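DNA alpha-glucosyltransferase (Enterobacteria phage T4, PDB 1YA6) is a bacteriophage glycosyltransferase of the GT-B clan, built from two domains that each carry a parallel beta sheet, and binds uridine-5'-diphosphate and DNA. Local coordinates at residues 256-261 / 273-278. Numbering follows the deposited sequence.
With UDP (uridine-5'-diphosphate), chain I.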
loop_
_atom_site.group_PDB
_atom_site.type_symbol
_atom_site.label_atom_id
_atom_site.label_comp_id
_atom_site.label_asym_id
_atom_site.label_seq_id
_atom_site.Cartn_x
_atom_site.Cartn_y
_atom_site.Cartn_z
ATOM N N TYR C 256 -8.079 20.545 0.999
ATOM C CA TYR C 256 -9.435 20.090 1.312
ATOM C C TYR C 256 -9.437 18.889 2.238
ATOM O O TYR C 256 -8.488 18.104 2.265
ATOM C CB TYR C 256 -10.197 19.670 0.053
ATOM C CG TYR C 256 -10.184 20.685 -1.046
ATOM C CD1 TYR C 256 -9.108 20.760 -1.930
ATOM C CD2 TYR C 256 -11.230 21.603 -1.184
ATOM C CE1 TYR C 256 -9.064 21.725 -2.924
ATOM C CE2 TYR C 256 -11.199 22.577 -2.172
ATOM C CZ TYR C 256 -10.112 22.637 -3.038
ATOM O OH TYR C 256 -10.043 23.626 -3.993
ATOM N N GLY C 257 -10.529 18.756 2.984
ATOM C CA GLY C 257 -10.715 17.632 3.880
ATOM C C GLY C 257 -11.739 16.735 3.196
ATOM O O GLY C 257 -12.339 17.140 2.198
ATOM N N ASN C 258 -11.954 15.529 3.710
ATOM C CA ASN C 258 -12.907 14.617 3.085
ATOM C C ASN C 258 -14.341 15.135 2.995
ATOM O O ASN C 258 -15.091 14.741 2.099
ATOM C CB ASN C 258 -12.899 13.276 3.806
ATOM C CG ASN C 258 -11.766 12.394 3.363
ATOM O OD1 ASN C 258 -11.612 12.114 2.174
ATOM N ND2 ASN C 258 -10.967 11.942 4.314
ATOM N N ARG C 259 -14.720 16.013 3.918
ATOM C CA ARG C 259 -16.071 16.568 3.923
ATOM C C ARG C 259 -16.174 17.792 3.013
ATOM O O ARG C 259 -17.275 18.216 2.650
ATOM C CB ARG C 259 -16.477 16.917 5.353
ATOM C CG ARG C 259 -16.624 15.689 6.244
ATOM C CD ARG C 259 -16.386 16.024 7.706
ATOM N NE ARG C 259 -17.337 17.006 8.218
ATOM C CZ ARG C 259 -17.190 17.653 9.372
ATOM N NH1 ARG C 259 -16.126 17.422 10.134
ATOM N NH2 ARG C 259 -18.104 18.532 9.769
ATOM N N GLU C 260 -15.021 18.341 2.632
ATOM C CA GLU C 260 -14.965 19.504 1.753
ATOM C C GLU C 260 -14.529 19.078 0.349
ATOM O O GLU C 260 -14.144 19.918 -0.464
ATOM C CB GLU C 260 -13.951 20.527 2.271
ATOM C CG GLU C 260 -13.921 20.732 3.775
ATOM C CD GLU C 260 -12.795 21.673 4.200
ATOM O OE1 GLU C 260 -11.621 21.391 3.872
ATOM O OE2 GLU C 260 -13.083 22.697 4.858
ATOM N N ILE C 261 -14.578 17.781 0.061
ATOM C CA ILE C 261 -14.152 17.294 -1.249
ATOM C C ILE C 261 -15.071 17.782 -2.374
ATOM O O ILE C 261 -14.837 17.513 -3.553
ATOM C CB ILE C 261 -14.088 15.748 -1.263
ATOM C CG1 ILE C 261 -13.436 15.257 -2.556
ATOM C CG2 ILE C 261 -15.476 15.169 -1.125
ATOM C CD1 ILE C 261 -13.307 13.763 -2.629
ATOM N N GLN C 273 -4.782 20.472 -6.238
ATOM C CA GLN C 273 -5.810 20.348 -5.211
ATOM C C GLN C 273 -5.322 19.193 -4.343
ATOM O O GLN C 273 -5.032 18.104 -4.849
ATOM C CB GLN C 273 -7.177 20.005 -5.825
ATOM C CG GLN C 273 -7.696 20.958 -6.927
ATOM C CD GLN C 273 -7.750 22.426 -6.502
ATOM O OE1 GLN C 273 -6.828 23.202 -6.784
ATOM N NE2 GLN C 273 -8.826 22.809 -5.822
ATOM N N ILE C 274 -5.225 19.436 -3.042
ATOM C CA ILE C 274 -4.730 18.430 -2.125
ATOM C C ILE C 274 -5.790 17.958 -1.147
ATOM O O ILE C 274 -6.401 18.750 -0.433
ATOM C CB ILE C 274 -3.514 18.976 -1.319
ATOM C CG1 ILE C 274 -2.527 19.666 -2.270
ATOM C CG2 ILE C 274 -2.821 17.838 -0.554
ATOM C CD1 ILE C 274 -2.096 18.817 -3.456
ATOM N N LEU C 275 -5.992 16.651 -1.114
ATOM C CA LEU C 275 -6.957 16.054 -0.207
ATOM C C LEU C 275 -6.110 15.334 0.833
ATOM O O LEU C 275 -5.094 14.739 0.468
ATOM C CB LEU C 275 -7.828 15.069 -0.987
ATOM C CG LEU C 275 -8.728 14.105 -0.228
ATOM C CD1 LEU C 275 -9.644 14.860 0.699
ATOM C CD2 LEU C 275 -9.513 13.288 -1.224
ATOM N N ASP C 276 -6.483 15.393 2.113
ATOM C CA ASP C 276 -5.679 14.701 3.118
ATOM C C ASP C 276 -6.070 13.236 3.250
ATOM O O ASP C 276 -6.656 12.661 2.326
ATOM C CB ASP C 276 -5.748 15.397 4.482
ATOM C CG ASP C 276 -7.091 15.270 5.146
ATOM O OD1 ASP C 276 -7.209 15.719 6.314
ATOM O OD2 ASP C 276 -8.019 14.724 4.507
ATOM N N CYS C 277 -5.726 12.620 4.374
ATOM C CA CYS C 277 -6.058 11.217 4.580
ATOM C C CYS C 277 -7.447 10.933 4.045
ATOM O O CYS C 277 -8.437 11.495 4.498
ATOM C CB CYS C 277 -5.966 10.877 6.051
ATOM S SG CYS C 277 -4.337 11.274 6.633
ATOM N N TYR C 278 -7.492 10.040 3.067
ATOM C CA TYR C 278 -8.717 9.685 2.379
ATOM C C TYR C 278 -9.214 8.258 2.640
ATOM O O TYR C 278 -8.450 7.389 3.079
ATOM C CB TYR C 278 -8.469 9.871 0.890
ATOM C CG TYR C 278 -7.457 8.890 0.352
ATOM C CD1 TYR C 278 -7.792 7.553 0.159
ATOM C CD2 TYR C 278 -6.170 9.299 0.014
ATOM C CE1 TYR C 278 -6.877 6.659 -0.366
ATOM C CE2 TYR C 278 -5.246 8.405 -0.508
ATOM C CZ TYR C 278 -5.607 7.097 -0.699
ATOM O OH TYR C 278 -4.713 6.216 -1.259
HETATM N N1 UDP I . -4.541 4.671 1.798
HETATM C C2 UDP I . -5.787 5.069 2.214
HETATM N N3 UDP I . -5.858 6.359 2.676
HETATM C C4 UDP I . -4.834 7.276 2.742
HETATM C C5 UDP I . -3.575 6.793 2.257
HETATM C C6 UDP I . -3.477 5.536 1.815
HETATM O O2 UDP I . -6.762 4.335 2.167
HETATM O O4 UDP I . -5.054 8.404 3.201
HETATM C "C1'" UDP I . -4.394 3.278 1.365
HETATM C "C2'" UDP I . -3.783 3.120 -0.019
HETATM O "O2'" UDP I . -4.806 3.134 -0.993
HETATM C "C3'" UDP I . -3.094 1.764 0.106
HETATM C "C4'" UDP I . -2.629 1.749 1.560
HETATM O "O4'" UDP I . -3.516 2.649 2.272
HETATM O "O3'" UDP I . -4.033 0.728 -0.118
HETATM C "C5'" UDP I . -1.202 2.189 1.791
HETATM O "O5'" UDP I . -0.302 1.158 1.403
HETATM P PA UDP I . 0.860 1.418 0.335
HETATM O O1A UDP I . 1.607 0.137 0.180
HETATM O O2A UDP I . 0.253 2.065 -0.854
HETATM O O3A UDP I . 1.853 2.531 1.022
HETATM P PB UDP I . 2.262 2.808 2.582
HETATM O O1B UDP I . 3.724 3.093 2.590
HETATM O O2B UDP I . 1.320 3.813 3.129
HETATM O O3B UDP I . 2.017 1.420 3.320
HETATM O O HOH W 1 -10.567 14.993 6.290
#
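Asn258 reaches from the loop after strand 253-256 to Cys277 in the turn that follows strand 272-275. From CB, the chain leaves with CG anti to the carbonyl carbon (chi1 -81°), which carries the amide over to 273-278. Asn258 CG comes within 3.6 Å of Cys277 O. Beyond it the amide divides its work: Asn258 OD1 lies 3.7 Å from Leu275 CD1, a van der Waals neighbour, while Asn258 ND2 gives a weak, bent hydrogen bond to Cys277 O at 2.6 Å. A short amide suits this place, since it can donate to a backbone carbonyl that has left the sheet pattern. The backbone N of Asn258 donates to a water that in turn donates to Asp276 OD2.

Before the turn, Tyr256, the last residue of edge strand 253-256, forms a parallel bridge with Leu275 of strand 272-275, in the second seven-stranded sheet of the GT-B fold. Tyr256 N donates to Ile274 O at 2.8 Å, and Asp276 N returns a weak bond to Tyr256 O. Leucine suits position 275 because its two methyls part: CD1 also meets Gly257 C, and Leu275 CD2 lies 4.1 Å from Ile261 CD1. Arg286 of helix 280-288 touches both side chains.

Past Cys277 the chain meets the uracil of UDP. Tyr278 N donates to UDP O4, and UDP N3 donates to Tyr278 O at 2.8 Å, a pair of backbone bonds consistent with recognition of uracil. UDP N3 lies 3.2 Å above the plane of the Tyr278 ring, offset toward its rim, and the tyrosine hydroxyl donates to the ribose O2'.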